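Local atomic coordinates of hydroxylase, putative (Mycobacterium tuberculosis, PDB entry 3AFE), a protein that probably catalyses the FMNH2-dependent ortho-hydroxylation of the phenolic steroid intermediate 3-HSA during cholesterol breakdown, as the oxygenase component of a two-component monooxygenase. Residues Lys179-Val184 with Gly191-Val196; Ala243-Met248 with Arg332-Ile337; Arg295-Asn300 with Arg324-Ala329. All blocks are in the same frame, centred on the assembly; numbering follows the deposited sequence.

Along the chain, contact 1 closes before the helices of contacts 2 and 3 begin, and both segments of contact 3 fall between the two of contact 2. Contact 1 belongs to the beta domain, where strands 177-179 and 193-198 join a mixed sheet; its centre lies about 24 and about 30 Å from those of contacts 2 and 3. The latter two lie within the C-terminal helical domain of the acyl-CoA dehydrogenase fold, their centres about 12 Å apart. Helix 316-343 serves both, meeting helix 233-266 in contact 2 and helix 277-308 in contact 3, and Leu297 packs on Val246. The sheet and the helical core both approach residues that, by similarity, bind FMN.

Contact 1: residues Lys179-Val184 with Gly191-Val196; sequences KDVWYV and GSNTLV
Lys179 and Thr194 are joined by two backbone hydrogen bonds: Lys179 N to Thr194 O at 2.8 Å and Thr194 N to Lys179 O at 3.1 Å, the second nearly straight (167°). They form an antiparallel hydrogen-bonded pair at the edge of the mixed sheet of the beta domain, where strand 177-179 lies against strand 193-198. The side chains of the pair project from the same face of the sheet, Lys179 CB 4.0 Å from Thr194 CB. The Thr194 torsion (chi1 -73°) sets OG1 beside the backbone N and so places the hydroxyl against Val181, with Thr194 OG1 3.5 Å from Val181 CG2.

Beyond the pair the chain 179-184 leaves the strand, and Asn193 lies against the departing backbone. Its CB is 3.1 Å from Lys179 O, and its amide reaches in beside the backbone of Val181 and Trp182. Asp180, next to this amide, forms a salt bridge with Arg34, which also bonds Trp182 O.

The indole of Trp182 lies over the turn at Gly191 and Ser192. Ser192 N sits above one ring face, and Val184 CG2 lies on the opposite face. Trp182 NE1 is tied to Leu187 O, while Trp141, an FMN-binding residue by similarity, meets the indole edge-to-face. Ser192 OG is hydrogen-bonded to Thr190 and to Ser143, another such residue. Ser192 CB makes a CH-pi contact almost straight above the six-membered ring of Trp182, 3.6 Å from its centroid.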
loop_
_atom_site.group_PDB
_atom_site.type_symbol
_atom_site.label_atom_id
_atom_site.label_comp_id
_atom_site.label_asym_id
_atom_site.label_seq_id
_atom_site.Cartn_x
_atom_site.Cartn_y
_atom_site.Cartn_z
ATOM N N LYS A 179 -28.675 -16.124 24.383
ATOM C CA LYS A 179 -27.551 -16.927 24.842
ATOM C C LYS A 179 -26.321 -16.028 24.977
ATOM O O LYS A 179 -25.987 -15.272 24.058
ATOM C CB LYS A 179 -27.278 -18.050 23.840
ATOM C CG LYS A 179 -27.189 -19.429 24.462
ATOM C CD LYS A 179 -28.576 -19.943 24.831
ATOM C CE LYS A 179 -28.509 -21.087 25.847
ATOM N NZ LYS A 179 -27.998 -22.368 25.274
ATOM N N ASP A 180 -25.649 -16.087 26.119
ATOM C CA ASP A 180 -24.487 -15.225 26.328
ATOM C C ASP A 180 -23.210 -15.892 25.840
ATOM O O ASP A 180 -22.760 -16.889 26.408
ATOM C CB ASP A 180 -24.347 -14.807 27.793
ATOM C CG ASP A 180 -23.211 -13.820 28.007
ATOM O OD1 ASP A 180 -22.383 -13.655 27.086
ATOM O OD2 ASP A 180 -23.144 -13.206 29.090
ATOM N N VAL A 181 -22.632 -15.335 24.783
ATOM C CA VAL A 181 -21.445 -15.917 24.170
ATOM C C VAL A 181 -20.434 -14.854 23.728
ATOM O O VAL A 181 -19.499 -15.147 22.987
ATOM C CB VAL A 181 -21.826 -16.766 22.951
ATOM C CG1 VAL A 181 -22.726 -17.904 23.367
ATOM C CG2 VAL A 181 -22.511 -15.899 21.909
ATOM N N TRP A 182 -20.625 -13.626 24.196
ATOM C CA TRP A 182 -19.838 -12.495 23.745
ATOM C C TRP A 182 -18.503 -12.370 24.481
ATOM O O TRP A 182 -18.396 -11.660 25.479
ATOM C CB TRP A 182 -20.646 -11.208 23.900
ATOM C CG TRP A 182 -20.129 -10.072 23.054
ATOM C CD1 TRP A 182 -19.829 -8.812 23.471
ATOM C CD2 TRP A 182 -19.849 -10.108 21.654
ATOM N NE1 TRP A 182 -19.392 -8.055 22.414
ATOM C CE2 TRP A 182 -19.394 -8.828 21.286
ATOM C CE3 TRP A 182 -19.947 -11.098 20.673
ATOM C CZ2 TRP A 182 -19.023 -8.512 19.978
ATOM C CZ3 TRP A 182 -19.583 -10.788 19.376
ATOM C CH2 TRP A 182 -19.127 -9.504 19.037
ATOM N N TYR A 183 -17.485 -13.052 23.970
ATOM C CA TYR A 183 -16.166 -13.027 24.584
ATOM C C TYR A 183 -15.141 -12.773 23.508
ATOM O O TYR A 183 -14.510 -13.701 22.983
ATOM C CB TYR A 183 -15.898 -14.341 25.315
ATOM C CG TYR A 183 -16.883 -14.538 26.437
ATOM C CD1 TYR A 183 -16.781 -13.791 27.609
ATOM C CD2 TYR A 183 -17.935 -15.438 26.315
ATOM C CE1 TYR A 183 -17.689 -13.944 28.635
ATOM C CE2 TYR A 183 -18.851 -15.603 27.339
ATOM C CZ TYR A 183 -18.723 -14.852 28.497
ATOM O OH TYR A 183 -19.632 -15.007 29.516
ATOM N N VAL A 184 -14.982 -11.498 23.181
ATOM C CA VAL A 184 -14.277 -11.126 21.960
ATOM C C VAL A 184 -13.106 -10.161 22.159
ATOM O O VAL A 184 -12.916 -9.591 23.245
ATOM C CB VAL A 184 -15.262 -10.555 20.930
ATOM C CG1 VAL A 184 -16.119 -11.682 20.356
ATOM C CG2 VAL A 184 -16.132 -9.487 21.563
ATOM N N GLY A 191 -22.161 -6.270 23.499
ATOM C CA GLY A 191 -22.940 -7.411 23.944
ATOM C C GLY A 191 -23.735 -8.000 22.790
ATOM O O GLY A 191 -24.966 -8.078 22.837
ATOM N N SER A 192 -23.021 -8.407 21.747
ATOM C CA SER A 192 -23.649 -8.925 20.539
ATOM C C SER A 192 -23.913 -10.420 20.654
ATOM O O SER A 192 -23.260 -11.222 19.988
ATOM C CB SER A 192 -22.772 -8.629 19.323
ATOM O OG SER A 192 -22.544 -7.233 19.216
ATOM N N ASN A 193 -24.885 -10.779 21.491
ATOM C CA ASN A 193 -25.133 -12.174 21.830
ATOM C C ASN A 193 -26.067 -12.911 20.873
ATOM O O ASN A 193 -26.517 -12.356 19.878
ATOM C CB ASN A 193 -25.626 -12.294 23.275
ATOM C CG ASN A 193 -24.539 -11.979 24.282
ATOM O OD1 ASN A 193 -24.703 -11.122 25.146
ATOM N ND2 ASN A 193 -23.416 -12.661 24.160
ATOM N N THR A 194 -26.349 -14.166 21.195
ATOM C CA THR A 194 -27.037 -15.067 20.282
ATOM C C THR A 194 -28.527 -15.213 20.609
ATOM O O THR A 194 -28.930 -15.205 21.774
ATOM C CB THR A 194 -26.346 -16.438 20.259
ATOM O OG1 THR A 194 -25.103 -16.321 19.554
ATOM C CG2 THR A 194 -27.218 -17.470 19.564
ATOM N N LEU A 195 -29.334 -15.331 19.559
ATOM C CA LEU A 195 -30.785 -15.379 19.669
ATOM C C LEU A 195 -31.284 -16.745 19.207
ATOM O O LEU A 195 -31.056 -17.142 18.053
ATOM C CB LEU A 195 -31.401 -14.287 18.795
ATOM C CG LEU A 195 -30.870 -12.872 19.025
ATOM C CD1 LEU A 195 -31.504 -11.879 18.054
ATOM C CD2 LEU A 195 -31.127 -12.461 20.459
ATOM N N VAL A 196 -31.943 -17.471 20.106
ATOM C CA VAL A 196 -32.464 -18.789 19.759
ATOM C C VAL A 196 -33.983 -18.763 19.708
ATOM O O VAL A 196 -34.645 -18.324 20.655
ATOM C CB VAL A 196 -31.997 -19.879 20.737
ATOM C CG1 VAL A 196 -32.482 -21.258 20.271
ATOM C CG2 VAL A 196 -30.469 -19.847 20.882
#

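Contact 2: residues Ala243-Met248 with Arg332-Ile337; sequences APIVGM and RSIASI
Ser333 turns its side chain toward segment 243-248, where its CB meets Ile245 and its OG meets Val246. The hydroxyl contact puts Ser333 OG 3.3 Å from Val246 CG2, while Ser333 CB lies 4.0 Å from Ile245 CG2. The CB of Val246 starts out away from the other helix; CG2 nevertheless meets the serine because it stands beside the valine's own backbone N, anti to the carbonyl carbon. The serine oxygen thus lies against an apolar methyl, and its hydrogen bond is made within its own helix, to Ala329 O one turn back.

On the flank of this central meeting, Ile245 CG2 also comes within 4.4 Å of Ile334 CG1. One turn on from Ser333, Ile337 reaches across with its terminal methyl: Ile337 CD1 lies 4.0 Å from the backbone C of Met248 and slightly farther from Met248 CB. With CG1 anti to the carbonyl carbon (chi1 -69°) and the chain extended beyond it (chi2 161°), the methyl is carried up to the neighbouring backbone.

The two segments run nearly parallel, their axes 8.9 Å apart at an angle of 20°. They belong to helices 233-266 and 316-343 of the C-terminal helical domain of the acyl-CoA dehydrogenase fold. Ser333 and Val246 have the closest CA atoms of the pair, 5.4 Å apart, a spacing that the small serine side chain fits.

Further out, helix 354-365 lies against Met248, Ile334 and Ile337, with Trp359 and Ala362 both touching Ile337. Trp294 of helix 277-308 packs on Val246. Ile245 also approaches Trp84, which probably binds FMN, by similarity, with the two side chains about 4 Å apart.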
loop_
_atom_site.group_PDB
_atom_site.type_symbol
_atom_site.label_atom_id
_atom_site.label_comp_id
_atom_site.label_asym_id
_atom_site.label_seq_id
_atom_site.Cartn_x
_atom_site.Cartn_y
_atom_site.Cartn_z
ATOM N N ALA A 243 -20.687 4.204 9.510
ATOM C CA ALA A 243 -20.626 5.474 10.225
ATOM C C ALA A 243 -19.862 5.384 11.545
ATOM O O ALA A 243 -18.906 6.131 11.747
ATOM C CB ALA A 243 -22.014 6.042 10.443
ATOM N N PRO A 244 -20.270 4.463 12.443
ATOM C CA PRO A 244 -19.581 4.339 13.734
ATOM C C PRO A 244 -18.101 4.017 13.567
ATOM O O PRO A 244 -17.274 4.540 14.308
ATOM C CB PRO A 244 -20.285 3.157 14.403
ATOM C CG PRO A 244 -21.586 3.015 13.688
ATOM C CD PRO A 244 -21.353 3.476 12.294
ATOM N N ILE A 245 -17.764 3.151 12.621
ATOM C CA ILE A 245 -16.362 2.854 12.360
ATOM C C ILE A 245 -15.572 4.128 11.997
ATOM O O ILE A 245 -14.479 4.364 12.521
ATOM C CB ILE A 245 -16.197 1.768 11.277
ATOM C CG1 ILE A 245 -16.854 0.459 11.754
ATOM C CG2 ILE A 245 -14.723 1.581 10.953
ATOM C CD1 ILE A 245 -16.577 -0.779 10.899
ATOM N N VAL A 246 -16.131 4.966 11.132
ATOM C CA VAL A 246 -15.466 6.221 10.786
ATOM C C VAL A 246 -15.310 7.079 12.036
ATOM O O VAL A 246 -14.272 7.728 12.247
ATOM C CB VAL A 246 -16.224 6.989 9.682
ATOM C CG1 VAL A 246 -15.502 8.280 9.346
ATOM C CG2 VAL A 246 -16.377 6.107 8.436
ATOM N N GLY A 247 -16.342 7.065 12.872
ATOM C CA GLY A 247 -16.281 7.714 14.172
ATOM C C GLY A 247 -15.123 7.224 15.029
ATOM O O GLY A 247 -14.453 8.023 15.689
ATOM N N MET A 248 -14.882 5.914 15.031
ATOM C CA MET A 248 -13.773 5.358 15.802
ATOM C C MET A 248 -12.458 5.878 15.254
ATOM O O MET A 248 -11.505 6.088 16.006
ATOM C CB MET A 248 -13.775 3.832 15.756
ATOM C CG MET A 248 -14.983 3.190 16.429
ATOM S SD MET A 248 -15.158 1.424 16.067
ATOM C CE MET A 248 -16.947 1.292 16.066
ATOM N N ARG A 332 -10.765 2.702 4.696
ATOM C CA ARG A 332 -9.934 3.885 4.901
ATOM C C ARG A 332 -9.766 4.210 6.362
ATOM O O ARG A 332 -8.687 4.590 6.813
ATOM C CB ARG A 332 -10.574 5.087 4.229
ATOM C CG ARG A 332 -10.309 5.136 2.764
ATOM C CD ARG A 332 -11.218 6.123 2.076
ATOM N NE ARG A 332 -11.012 6.047 0.639
ATOM C CZ ARG A 332 -11.694 6.761 -0.232
ATOM N NH1 ARG A 332 -12.613 7.606 0.205
ATOM N NH2 ARG A 332 -11.449 6.639 -1.524
ATOM N N SER A 333 -10.871 4.091 7.083
ATOM C CA SER A 333 -10.907 4.299 8.514
ATOM C C SER A 333 -9.949 3.350 9.212
ATOM O O SER A 333 -9.158 3.769 10.069
ATOM C CB SER A 333 -12.329 4.068 9.020
ATOM O OG SER A 333 -13.225 4.999 8.430
ATOM N N ILE A 334 -10.019 2.079 8.831
ATOM C CA ILE A 334 -9.207 1.028 9.431
ATOM C C ILE A 334 -7.714 1.168 9.087
ATOM O O ILE A 334 -6.856 1.006 9.954
ATOM C CB ILE A 334 -9.757 -0.366 9.040
ATOM C CG1 ILE A 334 -11.110 -0.590 9.726
ATOM C CG2 ILE A 334 -8.754 -1.481 9.356
ATOM C CD1 ILE A 334 -11.554 -2.033 9.778
ATOM N N ALA A 335 -7.405 1.481 7.833
ATOM C CA ALA A 335 -6.017 1.741 7.445
ATOM C C ALA A 335 -5.465 2.937 8.219
ATOM O O ALA A 335 -4.338 2.893 8.705
ATOM C CB ALA A 335 -5.895 1.974 5.936
ATOM N N SER A 336 -6.256 4.000 8.345
ATOM C CA SER A 336 -5.792 5.168 9.085
ATOM C C SER A 336 -5.581 4.831 10.565
ATOM O O SER A 336 -4.527 5.132 11.123
ATOM C CB SER A 336 -6.747 6.361 8.918
ATOM O OG SER A 336 -6.982 6.631 7.549
ATOM N N ILE A 337 -6.572 4.206 11.202
ATOM C CA ILE A 337 -6.407 3.800 12.593
ATOM C C ILE A 337 -5.139 2.961 12.789
ATOM O O ILE A 337 -4.398 3.179 13.737
ATOM C CB ILE A 337 -7.616 3.021 13.139
ATOM C CG1 ILE A 337 -8.823 3.942 13.278
ATOM C CG2 ILE A 337 -7.278 2.443 14.492
ATOM C CD1 ILE A 337 -10.142 3.195 13.354
#

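Contact 3: residues Arg295-Asn300 with Arg324-Ala329; sequences RQLIGN and RDQVRA
Gln296 and Asp325 cross at about a right angle, with the amide stacked on the carboxylate and the two planes only 22° apart. Gln296 CD lies 3.6 Å from Asp325 CG, and Gln296 CB stands 3.3 Å from Asp325 OD2. The glutamine CG stands between its backbone N and carbonyl carbon (chi1 53°), and the chain is extended beyond CG, which carries the amide over the carboxylate. Asn300 reaches the same aspartate one turn later, its side chain likewise crossing at about a right angle.

The carboxylate is held from its own helix: Arg324 NE forms a salt bridge with Asp325 OD1 at 2.6 Å, meeting this oxygen from above the carboxylate plane. A water links the helices by donating to Gln296 OE1 and to Asp325 O.

These helices, 277-308 and 316-343, are successive members of the helical bundle of the C-terminal acyl-CoA dehydrogenase-like domain. The segments run roughly antiparallel, at 144°, with axes 8.7 Å apart.

On the apolar side, Leu297 CD1 rests 3.6 Å from Gln326 CB, while Leu297 CB meets Ala329 CB. Another subunit reaches the polar side, where its Ser288 hydrogen-bonds to Asp325 OD1 and its Asp289 forms a salt bridge with Arg328.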
loop_
_atom_site.group_PDB
_atom_site.type_symbol
_atom_site.label_atom_id
_atom_site.label_comp_id
_atom_site.label_asym_id
_atom_site.label_seq_id
_atom_site.Cartn_x
_atom_site.Cartn_y
_atom_site.Cartn_z
ATOM N N ARG A 295 -16.725 12.291 3.865
ATOM C CA ARG A 295 -17.331 13.046 2.764
ATOM C C ARG A 295 -18.211 12.159 1.896
ATOM O O ARG A 295 -19.366 12.497 1.636
ATOM C CB ARG A 295 -16.290 13.722 1.860
ATOM C CG ARG A 295 -15.659 14.963 2.421
ATOM C CD ARG A 295 -14.493 15.404 1.533
ATOM N NE ARG A 295 -13.881 16.645 2.000
ATOM C CZ ARG A 295 -14.507 17.819 2.004
ATOM N NH1 ARG A 295 -15.763 17.910 1.574
ATOM N NH2 ARG A 295 -13.886 18.903 2.440
ATOM N N GLN A 296 -17.680 11.035 1.427
ATOM C CA GLN A 296 -18.495 10.238 0.513
ATOM C C GLN A 296 -19.524 9.339 1.207
ATOM O O GLN A 296 -20.611 9.133 0.668
ATOM C CB GLN A 296 -17.682 9.538 -0.592
ATOM C CG GLN A 296 -16.536 8.715 -0.137
ATOM C CD GLN A 296 -15.508 8.499 -1.237
ATOM O OE1 GLN A 296 -14.559 7.751 -1.052
ATOM N NE2 GLN A 296 -15.696 9.151 -2.388
ATOM N N LEU A 297 -19.220 8.866 2.416
ATOM C CA LEU A 297 -20.207 8.080 3.158
ATOM C C LEU A 297 -21.470 8.891 3.436
ATOM O O LEU A 297 -22.580 8.406 3.239
ATOM C CB LEU A 297 -19.645 7.541 4.472
ATOM C CG LEU A 297 -20.597 6.584 5.204
ATOM C CD1 LEU A 297 -20.811 5.312 4.394
ATOM C CD2 LEU A 297 -20.067 6.249 6.588
ATOM N N ILE A 298 -21.293 10.130 3.882
ATOM C CA ILE A 298 -22.413 10.980 4.252
ATOM C C ILE A 298 -22.964 11.718 3.028
ATOM O O ILE A 298 -24.148 12.049 2.978
ATOM C CB ILE A 298 -22.018 11.985 5.367
ATOM C CG1 ILE A 298 -23.229 12.340 6.230
ATOM C CG2 ILE A 298 -21.345 13.253 4.787
ATOM C CD1 ILE A 298 -23.639 11.230 7.150
ATOM N N GLY A 299 -22.105 11.960 2.038
ATOM C CA GLY A 299 -22.515 12.623 0.812
ATOM C C GLY A 299 -23.526 11.801 0.017
ATOM O O GLY A 299 -24.530 12.331 -0.490
ATOM N N ASN A 300 -23.257 10.501 -0.097
ATOM C CA ASN A 300 -24.163 9.583 -0.771
ATOM C C ASN A 300 -25.515 9.519 -0.067
ATOM O O ASN A 300 -26.563 9.476 -0.723
ATOM C CB ASN A 300 -23.528 8.194 -0.899
ATOM C CG ASN A 300 -22.353 8.186 -1.861
ATOM O OD1 ASN A 300 -21.355 7.495 -1.648
ATOM N ND2 ASN A 300 -22.460 8.971 -2.922
ATOM N N ARG A 324 -20.075 1.161 -3.117
ATOM C CA ARG A 324 -18.617 1.100 -3.237
ATOM C C ARG A 324 -17.973 2.047 -2.240
ATOM O O ARG A 324 -16.951 1.705 -1.642
ATOM C CB ARG A 324 -18.069 1.316 -4.663
ATOM C CG ARG A 324 -18.335 2.655 -5.261
ATOM C CD ARG A 324 -17.069 3.349 -5.788
ATOM N NE ARG A 324 -17.216 4.779 -5.534
ATOM C CZ ARG A 324 -17.553 5.690 -6.444
ATOM N NH1 ARG A 324 -17.726 5.355 -7.718
ATOM N NH2 ARG A 324 -17.688 6.953 -6.075
ATOM N N ASP A 325 -18.583 3.217 -2.039
ATOM C CA ASP A 325 -18.024 4.212 -1.126
ATOM C C ASP A 325 -18.133 3.811 0.349
ATOM O O ASP A 325 -17.290 4.186 1.168
ATOM C CB ASP A 325 -18.658 5.589 -1.350
ATOM C CG ASP A 325 -18.062 6.309 -2.537
ATOM O OD1 ASP A 325 -17.082 5.780 -3.113
ATOM O OD2 ASP A 325 -18.573 7.395 -2.893
ATOM N N GLN A 326 -19.165 3.051 0.686
ATOM C CA GLN A 326 -19.374 2.681 2.072
ATOM C C GLN A 326 -18.398 1.599 2.530
ATOM O O GLN A 326 -17.880 1.676 3.630
ATOM C CB GLN A 326 -20.844 2.315 2.341
ATOM C CG GLN A 326 -21.075 1.466 3.587
ATOM C CD GLN A 326 -20.923 -0.017 3.300
ATOM O OE1 GLN A 326 -21.340 -0.490 2.247
ATOM N NE2 GLN A 326 -20.307 -0.752 4.224
ATOM N N VAL A 327 -18.117 0.597 1.707
ATOM C CA VAL A 327 -17.158 -0.418 2.155
ATOM C C VAL A 327 -15.758 0.159 2.099
ATOM O O VAL A 327 -14.827 -0.345 2.743
ATOM C CB VAL A 327 -17.192 -1.705 1.313
ATOM C CG1 VAL A 327 -18.601 -2.277 1.280
ATOM C CG2 VAL A 327 -16.642 -1.450 -0.090
ATOM N N ARG A 328 -15.632 1.224 1.309
ATOM C CA ARG A 328 -14.372 1.877 1.060
ATOM C C ARG A 328 -14.075 2.798 2.234
ATOM O O ARG A 328 -12.932 2.934 2.653
ATOM C CB ARG A 328 -14.485 2.671 -0.241
ATOM C CG ARG A 328 -13.259 2.632 -1.120
ATOM C CD ARG A 328 -12.135 3.345 -0.449
ATOM N NE ARG A 328 -10.872 3.233 -1.171
ATOM C CZ ARG A 328 -10.503 2.202 -1.923
ATOM N NH1 ARG A 328 -11.295 1.149 -2.067
ATOM N NH2 ARG A 328 -9.317 2.224 -2.528
ATOM N N ALA A 329 -15.118 3.427 2.765
ATOM C CA ALA A 329 -15.002 4.236 3.976
ATOM C C ALA A 329 -14.503 3.389 5.143
ATOM O O ALA A 329 -13.603 3.796 5.887
ATOM C CB ALA A 329 -16.347 4.851 4.327
HETATM O O HOH W 1 -14.895 6.045 1.315
#